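Local coordinates for protein DNA polymerase III subunit beta (Deinococcus radiodurans, PDB 4TRT) that probably tethers DNA polymerases and other proteins to DNA, making replication processive as a ring-shaped, head-to-tail homodimer, at residues R135-V140 / R154-E159; R166-A169 / R174-I177; V126-G131 / R178-S183; L217-D222 / M226-L231. All coordinates share one frame; numbering follows the deposited sequence.

All four contacts belong to the central domain of the clamp. Along the chain, contact 3 closes a long loop in which contacts 1 and 2 follow one another, and contact 4 comes after it. Contacts 1 and 2 have centres about 6 Å apart and share one antiparallel sheet, where strands 155-161 and 164-170 are neighbours. Contact 3 uses strand 175-181 of that sheet and the start of helix 130-140, whose far end makes contact 1. Its other partner, strand 126-129, lies in a second sheet, the one that holds contact 4, about 15 Å away between centres. The domain thus builds helix 130-140 against one sheet while its two sheets reach on into the flanking domains.

Contact 1 of 4, residues R135-V140 / R154-E159; sequences RAFSSV and RGIKLE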
loop_
_atom_site.group_PDB
_atom_site.type_symbol
_atom_site.label_atom_id
_atom_site.label_comp_id
_atom_site.label_asym_id
_atom_site.label_seq_id
_atom_site.Cartn_x
_atom_site.Cartn_y
_atom_site.Cartn_z
ATOM N N ARG A 135 3.128 -0.307 23.991
ATOM C CA ARG A 135 4.507 -0.366 23.485
ATOM C C ARG A 135 5.213 -1.643 23.994
ATOM O O ARG A 135 5.959 -2.256 23.251
ATOM C CB ARG A 135 5.274 0.946 23.764
ATOM C CG ARG A 135 5.195 1.954 22.607
ATOM C CD ARG A 135 5.804 3.318 22.899
ATOM N NE ARG A 135 4.798 4.257 23.407
ATOM C CZ ARG A 135 4.517 4.502 24.692
ATOM N NH1 ARG A 135 5.170 3.889 25.668
ATOM N NH2 ARG A 135 3.567 5.383 25.002
ATOM N N ALA A 136 4.915 -2.089 25.217
ATOM C CA ALA A 136 5.441 -3.362 25.715
ATOM C C ALA A 136 4.925 -4.531 24.877
ATOM O O ALA A 136 5.710 -5.355 24.412
ATOM C CB ALA A 136 5.120 -3.564 27.189
ATOM N N PHE A 137 3.615 -4.590 24.662
ATOM C CA PHE A 137 3.019 -5.591 23.763
ATOM C C PHE A 137 3.680 -5.622 22.394
ATOM O O PHE A 137 4.029 -6.692 21.890
ATOM C CB PHE A 137 1.519 -5.340 23.546
ATOM C CG PHE A 137 0.623 -5.836 24.651
ATOM C CD1 PHE A 137 0.968 -6.914 25.462
ATOM C CD2 PHE A 137 -0.627 -5.248 24.831
ATOM C CE1 PHE A 137 0.102 -7.355 26.453
ATOM C CE2 PHE A 137 -1.490 -5.692 25.810
ATOM C CZ PHE A 137 -1.124 -6.736 26.629
ATOM N N SER A 138 3.852 -4.448 21.795
ATOM C CA SER A 138 4.411 -4.335 20.443
ATOM C C SER A 138 5.873 -4.778 20.382
ATOM O O SER A 138 6.341 -5.200 19.335
ATOM C CB SER A 138 4.330 -2.893 19.940
ATOM O OG SER A 138 2.997 -2.529 19.689
ATOM N N SER A 139 6.580 -4.659 21.505
ATOM C CA SER A 139 7.983 -5.039 21.591
ATOM C C SER A 139 8.182 -6.549 21.673
ATOM O O SER A 139 9.250 -7.029 21.278
ATOM C CB SER A 139 8.643 -4.386 22.805
ATOM O OG SER A 139 8.610 -2.980 22.647
ATOM N N VAL A 140 7.200 -7.293 22.207
ATOM C CA VAL A 140 7.377 -8.753 22.427
ATOM C C VAL A 140 6.518 -9.666 21.573
ATOM O O VAL A 140 6.823 -10.842 21.462
ATOM C CB VAL A 140 7.213 -9.134 23.907
ATOM C CG1 VAL A 140 8.098 -8.225 24.762
ATOM C CG2 VAL A 140 5.731 -9.104 24.322
ATOM N N ARG A 154 1.390 -19.685 22.615
ATOM C CA ARG A 154 0.578 -18.982 21.641
ATOM C C ARG A 154 0.086 -17.650 22.204
ATOM O O ARG A 154 -0.507 -16.861 21.484
ATOM C CB ARG A 154 -0.593 -19.875 21.162
ATOM C CG ARG A 154 -0.153 -21.280 20.749
ATOM C CD ARG A 154 -1.295 -22.213 20.379
ATOM N NE ARG A 154 -0.816 -23.597 20.390
ATOM C CZ ARG A 154 -1.574 -24.668 20.613
ATOM N NH1 ARG A 154 -2.882 -24.541 20.830
ATOM N NH2 ARG A 154 -1.014 -25.878 20.637
ATOM N N GLY A 155 0.363 -17.381 23.476
ATOM C CA GLY A 155 -0.052 -16.128 24.103
ATOM C C GLY A 155 1.091 -15.314 24.678
ATOM O O GLY A 155 2.256 -15.723 24.628
ATOM N N ILE A 156 0.756 -14.133 25.181
ATOM C CA ILE A 156 1.733 -13.254 25.792
ATOM C C ILE A 156 1.480 -13.252 27.309
ATOM O O ILE A 156 0.354 -12.986 27.762
ATOM C CB ILE A 156 1.642 -11.807 25.245
ATOM C CG1 ILE A 156 2.188 -11.680 23.817
ATOM C CG2 ILE A 156 2.481 -10.880 26.120
ATOM C CD1 ILE A 156 1.512 -12.520 22.779
ATOM N N LYS A 157 2.517 -13.539 28.094
ATOM C CA LYS A 157 2.382 -13.526 29.542
ATOM C C LYS A 157 2.483 -12.093 30.050
ATOM O O LYS A 157 3.329 -11.347 29.599
ATOM C CB LYS A 157 3.470 -14.355 30.223
ATOM C CG LYS A 157 3.191 -14.628 31.707
ATOM C CD LYS A 157 4.446 -15.087 32.420
ATOM C CE LYS A 157 4.206 -15.593 33.839
ATOM N NZ LYS A 157 5.515 -15.782 34.518
ATOM N N LEU A 158 1.604 -11.729 30.982
ATOM C CA LEU A 158 1.742 -10.492 31.744
ATOM C C LEU A 158 2.032 -10.851 33.203
ATOM O O LEU A 158 1.295 -11.629 33.807
ATOM C CB LEU A 158 0.460 -9.666 31.640
ATOM C CG LEU A 158 0.461 -8.367 32.464
ATOM C CD1 LEU A 158 1.482 -7.403 31.880
ATOM C CD2 LEU A 158 -0.907 -7.707 32.487
ATOM N N GLU A 159 3.110 -10.297 33.750
ATOM C CA GLU A 159 3.511 -10.494 35.144
ATOM C C GLU A 159 3.448 -9.173 35.882
ATOM O O GLU A 159 3.865 -8.147 35.332
ATOM C CB GLU A 159 4.978 -10.918 35.228
ATOM C CG GLU A 159 5.326 -12.279 34.696
ATOM C CD GLU A 159 6.823 -12.544 34.719
ATOM O OE1 GLU A 159 7.587 -11.754 35.303
ATOM O OE2 GLU A 159 7.250 -13.561 34.145
#
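Val140 and Ile156 mark the closest backbone approach between helical residues 135-140 and strand residues 155-159, yet their CA atoms are still 8.0 Å apart. At that spacing the main chains do not touch, and no hydrogen bond crosses. The meeting is left to three buried apolar side chains. Ile156 supplies the touching branch: its CG2 lies 4.1 Å from Val140 CG2 and 4.3 Å from CE1 of the Phe137 ring. One methyl group therefore serves two residues of the same helical turn. The torsion of Ile156 (chi1 -73°) places CG2 anti to the backbone N, leaving this branch, rather than CG1, to meet Val140 and Phe137. Val140 points its beta carbon at the strand, whereas Phe137 starts out along the flank and only the far part of its ring comes near.

The polar groups are settled away from this apolar patch. On the helix, Ser139 OG donates back to Arg135 O at 2.8 Å, tilted 31° from the carbonyl plane, and also bonds Arg178 NH1. On the strand, alternation turns Lys157 away from the helix, and its NZ reaches Glu159 OE2 at 2.8 Å in a salt bridge that comes in from above the carboxylate plane. Tyr238 OH is a second partner of the same OE2.

Around the contact, Phe137 also packs on Val196 and Ile200 of helix 193-202 and on Val167 of strand 164-170, and Val140 rests on Ala176 of strand 175-181. The end of helix 130-140 is thus laid over three consecutive strands of the sheet, with the second helix alongside.

Contact 2 of 4, residues R166-A169 / R174-I177; sequences RVVA and RVAI
Ala169 and Ala176 hold each other by two backbone hydrogen bonds, Ala169 N to Ala176 O and Ala176 N to Ala169 O, both 2.9 Å and nearly straight. Arg166 takes its strongest polar partner from just past the second segment: its NE forms a salt bridge with Asp179 OD1, and NH1 bonds Tyr238 OH. That grip holds the guanidinium with one face over Ile177, whose CG2 lies 3.5 Å from Arg166 NE. The arginine chain is extended until it bends at chi3 (-76°), which lays the flat group across the isoleucine methyl. With an alanine here, Asp179 would probably be left without its charged mate and Ile177 CG2 without the guanidinium face it packs against.

These are the two arms of the antiparallel beta hairpin 164-170/175-181, whose second strand goes on to pair with strand 353-357, so the sheet passes from the central to the C-terminal part of the clamp. Next to the hydrogen-bonded alanine pair comes the non-hydrogen-bonded pair Val168 and Ile177, where Ile177 CA-H points at Val167 O with CA and O 3.4 Å apart.

On the Val168 face, that valine's CG1 touches Val175 CG1 at 3.9 Å and Ile177 CG1 at 4.0 Å, bridging two alternate residues of the facing strand. Ala169 and Ala176 look to the other face, where Ala176 meets Val140 of helix 130-140 and Ala169 meets Ala143.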
loop_
_atom_site.group_PDB
_atom_site.type_symbol
_atom_site.label_atom_id
_atom_site.label_comp_id
_atom_site.label_asym_id
_atom_site.label_seq_id
_atom_site.Cartn_x
_atom_site.Cartn_y
_atom_site.Cartn_z
ATOM N N ARG A 166 5.678 -6.794 33.559
ATOM C CA ARG A 166 6.493 -7.356 32.493
ATOM C C ARG A 166 5.618 -8.141 31.538
ATOM O O ARG A 166 4.707 -8.857 31.973
ATOM C CB ARG A 166 7.544 -8.289 33.097
ATOM C CG ARG A 166 8.248 -9.180 32.093
ATOM C CD ARG A 166 9.293 -10.040 32.774
ATOM N NE ARG A 166 10.469 -9.266 33.098
ATOM C CZ ARG A 166 11.645 -9.780 33.421
ATOM N NH1 ARG A 166 11.818 -11.096 33.501
ATOM N NH2 ARG A 166 12.656 -8.967 33.666
ATOM N N VAL A 167 5.883 -8.010 30.238
ATOM C CA VAL A 167 5.282 -8.917 29.257
ATOM C C VAL A 167 6.363 -9.776 28.639
ATOM O O VAL A 167 7.485 -9.320 28.444
ATOM C CB VAL A 167 4.491 -8.207 28.135
ATOM C CG1 VAL A 167 3.161 -7.686 28.672
ATOM C CG2 VAL A 167 5.332 -7.116 27.484
ATOM N N VAL A 168 6.005 -11.024 28.346
ATOM C CA VAL A 168 6.947 -12.007 27.831
ATOM C C VAL A 168 6.269 -12.847 26.750
ATOM O O VAL A 168 5.122 -13.286 26.918
ATOM C CB VAL A 168 7.446 -12.954 28.948
ATOM C CG1 VAL A 168 8.604 -13.832 28.464
ATOM C CG2 VAL A 168 7.857 -12.178 30.191
ATOM N N ALA A 169 6.988 -13.070 25.649
ATOM C CA ALA A 169 6.568 -14.020 24.634
ATOM C C ALA A 169 7.734 -14.927 24.263
ATOM O O ALA A 169 8.909 -14.544 24.402
ATOM C CB ALA A 169 6.067 -13.267 23.420
ATOM N N ARG A 174 13.491 -18.782 21.329
ATOM C CA ARG A 174 13.628 -17.322 21.438
ATOM C C ARG A 174 12.635 -16.761 22.446
ATOM O O ARG A 174 11.576 -17.324 22.670
ATOM C CB ARG A 174 13.496 -16.609 20.099
ATOM C CG ARG A 174 12.143 -16.719 19.428
ATOM C CD ARG A 174 12.195 -15.938 18.137
ATOM N NE ARG A 174 10.982 -16.021 17.338
ATOM C CZ ARG A 174 10.710 -15.206 16.315
ATOM N NH1 ARG A 174 11.552 -14.236 15.976
ATOM N NH2 ARG A 174 9.584 -15.344 15.634
ATOM N N VAL A 175 12.995 -15.618 23.026
ATOM C CA VAL A 175 12.214 -14.975 24.061
ATOM C C VAL A 175 12.274 -13.471 23.818
ATOM O O VAL A 175 13.321 -12.936 23.416
ATOM C CB VAL A 175 12.801 -15.248 25.473
ATOM C CG1 VAL A 175 11.799 -14.808 26.530
ATOM C CG2 VAL A 175 13.171 -16.722 25.652
ATOM N N ALA A 176 11.161 -12.795 24.066
ATOM C CA ALA A 176 11.114 -11.334 24.055
ATOM C C ALA A 176 10.460 -10.900 25.357
ATOM O O ALA A 176 9.430 -11.457 25.747
ATOM C CB ALA A 176 10.317 -10.834 22.867
ATOM N N ILE A 177 11.076 -9.914 26.005
ATOM C CA ILE A 177 10.662 -9.397 27.310
ATOM C C ILE A 177 10.668 -7.883 27.265
ATOM O O ILE A 177 11.583 -7.274 26.705
ATOM C CB ILE A 177 11.662 -9.837 28.403
ATOM C CG1 ILE A 177 11.700 -11.364 28.529
ATOM C CG2 ILE A 177 11.365 -9.178 29.762
ATOM C CD1 ILE A 177 12.888 -11.853 29.321
#

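Contact 3 of 4, residues V126-G131 / R178-S183; sequences VSLDGG and RDFPAS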
loop_
_atom_site.group_PDB
_atom_site.type_symbol
_atom_site.label_atom_id
_atom_site.label_comp_id
_atom_site.label_asym_id
_atom_site.label_seq_id
_atom_site.Cartn_x
_atom_site.Cartn_y
_atom_site.Cartn_z
ATOM N N VAL A 126 -7.133 -3.987 38.274
ATOM C CA VAL A 126 -5.804 -3.402 38.111
ATOM C C VAL A 126 -5.924 -2.165 37.245
ATOM O O VAL A 126 -6.857 -2.040 36.452
ATOM C CB VAL A 126 -4.803 -4.354 37.411
ATOM C CG1 VAL A 126 -3.409 -4.200 38.008
ATOM C CG2 VAL A 126 -5.257 -5.792 37.514
ATOM N N SER A 127 -4.965 -1.266 37.396
ATOM C CA SER A 127 -4.875 -0.056 36.596
ATOM C C SER A 127 -3.429 0.130 36.139
ATOM O O SER A 127 -2.512 0.066 36.946
ATOM C CB SER A 127 -5.332 1.134 37.431
ATOM O OG SER A 127 -5.228 2.347 36.713
ATOM N N LEU A 128 -3.220 0.321 34.841
ATOM C CA LEU A 128 -1.887 0.666 34.323
ATOM C C LEU A 128 -2.011 1.711 33.219
ATOM O O LEU A 128 -3.117 2.106 32.850
ATOM C CB LEU A 128 -1.140 -0.579 33.803
ATOM C CG LEU A 128 -1.991 -1.607 33.082
ATOM C CD1 LEU A 128 -2.255 -1.118 31.669
ATOM C CD2 LEU A 128 -1.323 -2.974 33.063
ATOM N N ASP A 129 -0.879 2.172 32.703
ATOM C CA ASP A 129 -0.903 3.102 31.579
ATOM C C ASP A 129 -1.013 2.343 30.252
ATOM O O ASP A 129 -0.163 1.510 29.940
ATOM C CB ASP A 129 0.331 3.989 31.552
ATOM C CG ASP A 129 0.253 5.030 30.455
ATOM O OD1 ASP A 129 -0.333 6.111 30.691
ATOM O OD2 ASP A 129 0.748 4.752 29.349
ATOM N N GLY A 130 -2.051 2.656 29.475
ATOM C CA GLY A 130 -2.304 1.970 28.205
ATOM C C GLY A 130 -1.218 2.124 27.154
ATOM O O GLY A 130 -0.953 1.201 26.388
ATOM N N GLY A 131 -0.591 3.293 27.114
ATOM C CA GLY A 131 0.521 3.549 26.199
ATOM C C GLY A 131 1.750 2.712 26.527
ATOM O O GLY A 131 2.393 2.173 25.635
ATOM N N ARG A 178 9.629 -7.258 27.822
ATOM C CA ARG A 178 9.691 -5.841 28.118
ATOM C C ARG A 178 9.086 -5.547 29.488
ATOM O O ARG A 178 7.951 -5.943 29.762
ATOM C CB ARG A 178 8.998 -5.010 27.045
ATOM C CG ARG A 178 9.254 -3.513 27.231
ATOM C CD ARG A 178 9.502 -2.789 25.923
ATOM N NE ARG A 178 10.053 -1.457 26.158
ATOM C CZ ARG A 178 10.412 -0.609 25.200
ATOM N NH1 ARG A 178 10.303 -0.944 23.922
ATOM N NH2 ARG A 178 10.905 0.578 25.529
ATOM N N ASP A 179 9.871 -4.887 30.332
ATOM C CA ASP A 179 9.448 -4.387 31.647
ATOM C C ASP A 179 8.925 -2.983 31.466
ATOM O O ASP A 179 9.469 -2.222 30.665
ATOM C CB ASP A 179 10.636 -4.348 32.626
ATOM C CG ASP A 179 11.066 -5.729 33.083
ATOM O OD1 ASP A 179 10.192 -6.538 33.462
ATOM O OD2 ASP A 179 12.273 -6.036 33.047
ATOM N N PHE A 180 7.872 -2.639 32.205
ATOM C CA PHE A 180 7.287 -1.308 32.133
ATOM C C PHE A 180 6.643 -0.893 33.476
ATOM O O PHE A 180 6.294 -1.755 34.278
ATOM C CB PHE A 180 6.278 -1.258 30.976
ATOM C CG PHE A 180 5.127 -2.222 31.115
ATOM C CD1 PHE A 180 5.265 -3.551 30.758
ATOM C CD2 PHE A 180 3.890 -1.785 31.584
ATOM C CE1 PHE A 180 4.204 -4.439 30.884
ATOM C CE2 PHE A 180 2.820 -2.667 31.712
ATOM C CZ PHE A 180 2.977 -3.995 31.358
ATOM N N PRO A 181 6.500 0.426 33.732
ATOM C CA PRO A 181 5.862 0.891 34.978
ATOM C C PRO A 181 4.422 0.401 35.153
ATOM O O PRO A 181 3.650 0.365 34.191
ATOM C CB PRO A 181 5.881 2.421 34.846
ATOM C CG PRO A 181 6.928 2.721 33.829
ATOM C CD PRO A 181 6.960 1.552 32.897
ATOM N N ALA A 182 4.066 0.038 36.380
ATOM C CA ALA A 182 2.723 -0.448 36.667
ATOM C C ALA A 182 2.237 0.061 38.027
ATOM O O ALA A 182 3.028 0.256 38.955
ATOM C CB ALA A 182 2.695 -1.969 36.617
ATOM N N SER A 183 0.934 0.317 38.123
ATOM C CA SER A 183 0.287 0.547 39.412
ATOM C C SER A 183 -0.123 -0.854 39.825
ATOM O O SER A 183 -1.248 -1.297 39.581
ATOM C CB SER A 183 -0.907 1.495 39.277
ATOM O OG SER A 183 -1.344 1.952 40.544
#
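Leu128 and Phe180 meet where two sheets of the central domain close on helix 130-140: Leu128 sits in strand 126-129, at the border of one sheet, and Phe180 in strand 175-181 of the other. The apolar touch is light. Leu128 CD2 comes to the edge of the Phe180 ring, near its plane, 4.4 Å from CE2. Phe180 has CG lodged between its own backbone N and carbonyl carbon (chi1 61°), which sends the ring out from strand 175-181 toward Leu128. Arg178 O lies in plane at the ring edge. Leu133 of the helix packs on both residues, and Ala136 and Leu158 also bear on the ring.

Farther along, Ser127 O approaches Ser183 CB to 3.2 Å, and Val126 CG1 lies 3.9 Å from Ser183 O. Ser183 is poorly ordered, so little should be built on this end. Past Leu128 the first strand turns directly into the helix, and Asp129 occupies the N-cap, its OD2 accepting from Glu132 N. The other carboxylate oxygen, OD1, takes Gly206 N, so the capping group also ties the helix start to the turn before strand 207-212.

No hydrogen bond joins 126-131 to 178-183. Leu128 bonds through its backbone to Ala208, and Arg178 to Val167, each within its own sheet; between the segments lie one loose apolar touch, filled in by Leu133 and Ala136, and a backbone-level serine contact, probably the more mobile.

Contact 4 of 4, residues L217-D222 / M226-L231; sequences LTVTTD and MNLKLL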
loop_
_atom_site.group_PDB
_atom_site.type_symbol
_atom_site.label_atom_id
_atom_site.label_comp_id
_atom_site.label_asym_id
_atom_site.label_seq_id
_atom_site.Cartn_x
_atom_site.Cartn_y
_atom_site.Cartn_z
ATOM N N LEU A 217 -10.819 -11.530 30.185
ATOM C CA LEU A 217 -10.349 -10.252 30.692
ATOM C C LEU A 217 -11.144 -9.161 29.993
ATOM O O LEU A 217 -11.447 -9.279 28.808
ATOM C CB LEU A 217 -8.863 -10.084 30.384
ATOM C CG LEU A 217 -8.185 -8.776 30.836
ATOM C CD1 LEU A 217 -8.071 -8.755 32.352
ATOM C CD2 LEU A 217 -6.812 -8.603 30.196
ATOM N N THR A 218 -11.502 -8.117 30.735
ATOM C CA THR A 218 -12.067 -6.911 30.148
ATOM C C THR A 218 -11.103 -5.747 30.382
ATOM O O THR A 218 -10.669 -5.491 31.514
ATOM C CB THR A 218 -13.451 -6.572 30.743
ATOM O OG1 THR A 218 -14.349 -7.668 30.530
ATOM C CG2 THR A 218 -14.031 -5.304 30.091
ATOM N N VAL A 219 -10.742 -5.067 29.298
ATOM C CA VAL A 219 -9.848 -3.925 29.352
ATOM C C VAL A 219 -10.629 -2.682 28.984
ATOM O O VAL A 219 -11.273 -2.642 27.920
ATOM C CB VAL A 219 -8.663 -4.085 28.383
ATOM C CG1 VAL A 219 -7.737 -2.874 28.452
ATOM C CG2 VAL A 219 -7.884 -5.355 28.703
ATOM N N THR A 220 -10.586 -1.688 29.869
ATOM C CA THR A 220 -11.318 -0.442 29.677
ATOM C C THR A 220 -10.365 0.739 29.628
ATOM O O THR A 220 -9.514 0.913 30.510
ATOM C CB THR A 220 -12.352 -0.217 30.785
ATOM O OG1 THR A 220 -13.223 -1.347 30.862
ATOM C CG2 THR A 220 -13.191 1.033 30.500
ATOM N N THR A 221 -10.515 1.544 28.585
ATOM C CA THR A 221 -9.743 2.755 28.418
ATOM C C THR A 221 -10.705 3.922 28.402
ATOM O O THR A 221 -11.895 3.781 28.715
ATOM C CB THR A 221 -9.007 2.780 27.070
ATOM O OG1 THR A 221 -9.940 3.139 26.032
ATOM C CG2 THR A 221 -8.377 1.449 26.764
ATOM N N ASP A 222 -10.169 5.081 28.041
ATOM C CA ASP A 222 -10.961 6.202 27.601
ATOM C C ASP A 222 -11.828 5.782 26.400
ATOM O O ASP A 222 -11.335 5.596 25.282
ATOM C CB ASP A 222 -9.995 7.352 27.282
ATOM C CG ASP A 222 -10.597 8.409 26.405
ATOM O OD1 ASP A 222 -11.464 9.150 26.894
ATOM O OD2 ASP A 222 -10.177 8.513 25.233
ATOM N N MET A 226 -13.025 -3.699 25.885
ATOM C CA MET A 226 -12.757 -4.902 25.092
ATOM C C MET A 226 -12.818 -6.126 25.968
ATOM O O MET A 226 -12.163 -6.155 27.028
ATOM C CB MET A 226 -11.381 -4.819 24.423
ATOM C CG MET A 226 -11.070 -6.010 23.525
ATOM S SD MET A 226 -9.438 -5.994 22.775
ATOM C CE MET A 226 -9.692 -4.901 21.391
ATOM N N ASN A 227 -13.578 -7.129 25.525
ATOM C CA ASN A 227 -13.572 -8.458 26.129
ATOM C C ASN A 227 -12.671 -9.369 25.307
ATOM O O ASN A 227 -12.753 -9.387 24.069
ATOM C CB ASN A 227 -14.976 -9.089 26.172
ATOM C CG ASN A 227 -15.933 -8.371 27.103
ATOM O OD1 ASN A 227 -15.517 -7.735 28.075
ATOM N ND2 ASN A 227 -17.241 -8.500 26.826
ATOM N N LEU A 228 -11.824 -10.127 25.997
ATOM C CA LEU A 228 -10.982 -11.126 25.352
ATOM C C LEU A 228 -10.839 -12.346 26.231
ATOM O O LEU A 228 -11.046 -12.272 27.447
ATOM C CB LEU A 228 -9.601 -10.581 25.049
ATOM C CG LEU A 228 -8.889 -9.913 26.229
ATOM C CD1 LEU A 228 -7.442 -10.365 26.379
ATOM C CD2 LEU A 228 -8.981 -8.395 26.090
ATOM N N LYS A 229 -10.490 -13.457 25.597
ATOM C CA LYS A 229 -10.277 -14.704 26.290
ATOM C C LYS A 229 -8.884 -14.687 26.875
ATOM O O LYS A 229 -8.023 -13.955 26.406
ATOM C CB LYS A 229 -10.383 -15.876 25.327
ATOM C CG LYS A 229 -11.759 -16.065 24.736
ATOM C CD LYS A 229 -11.755 -17.187 23.714
ATOM C CE LYS A 229 -13.079 -17.252 22.977
ATOM N NZ LYS A 229 -12.887 -17.983 21.696
ATOM N N LEU A 230 -8.676 -15.479 27.918
ATOM C CA LEU A 230 -7.356 -15.667 28.495
ATOM C C LEU A 230 -7.001 -17.145 28.353
ATOM O O LEU A 230 -7.885 -17.990 28.421
ATOM C CB LEU A 230 -7.367 -15.304 29.981
ATOM C CG LEU A 230 -7.477 -13.830 30.355
ATOM C CD1 LEU A 230 -7.544 -13.678 31.874
ATOM C CD2 LEU A 230 -6.317 -13.055 29.756
ATOM N N LEU A 231 -5.719 -17.460 28.185
ATOM C CA LEU A 231 -5.293 -18.864 28.095
ATOM C C LEU A 231 -5.070 -19.439 29.485
ATOM O O LEU A 231 -4.609 -18.738 30.392
ATOM C CB LEU A 231 -4.019 -18.998 27.265
ATOM C CG LEU A 231 -4.089 -18.471 25.825
ATOM C CD1 LEU A 231 -2.798 -18.821 25.079
ATOM C CD2 LEU A 231 -5.287 -19.002 25.052
#
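Leu217 packs beside two leucines of the facing segment: its CB is 4.0 Å from Leu230 CD2 and 4.2 Å from Leu228 CG. Leu228 holds CG in the crowded position between its backbone N and carbonyl carbon (chi1 51°), leaning toward the other strand and bringing CD2 to 4.2 Å from Val219 CG2. Ile191 of strand 189-192 touches all three leucines. Met226 starts on the same face, but its end runs off to Leu199 and Val202 of helix 193-202.

The backbone is that of the antiparallel beta hairpin 216-220/224-229. Leu217 with Leu228 and Val219 with Met226 are hydrogen-bonded pairs, two bonds each, the shortest being Leu217 N to Leu228 O at 2.8 Å. Strand 224-229 then pairs with strand 52-59, which carries the sheet over into the N-terminal domain.

Thr218 and Asn227, the non-hydrogen-bonded pair between, stand side by side on the opposite face. Thr218 OG1, set beside its own backbone N, donates to Asn227 OD1 at 2.7 Å, tilted 28° from the amide's carbonyl plane. The same amide gives ND2 to Ser119 O and Asp53 OD2, which fixes its rotation. A valine in place of Thr218 is likely to leave buried OD1 without this donor and one end of the amide less firmly held. Phe120 and Pro121 pack on Asn227, and on the exposed side Lys229 NZ forms a salt bridge with Glu51 OE1.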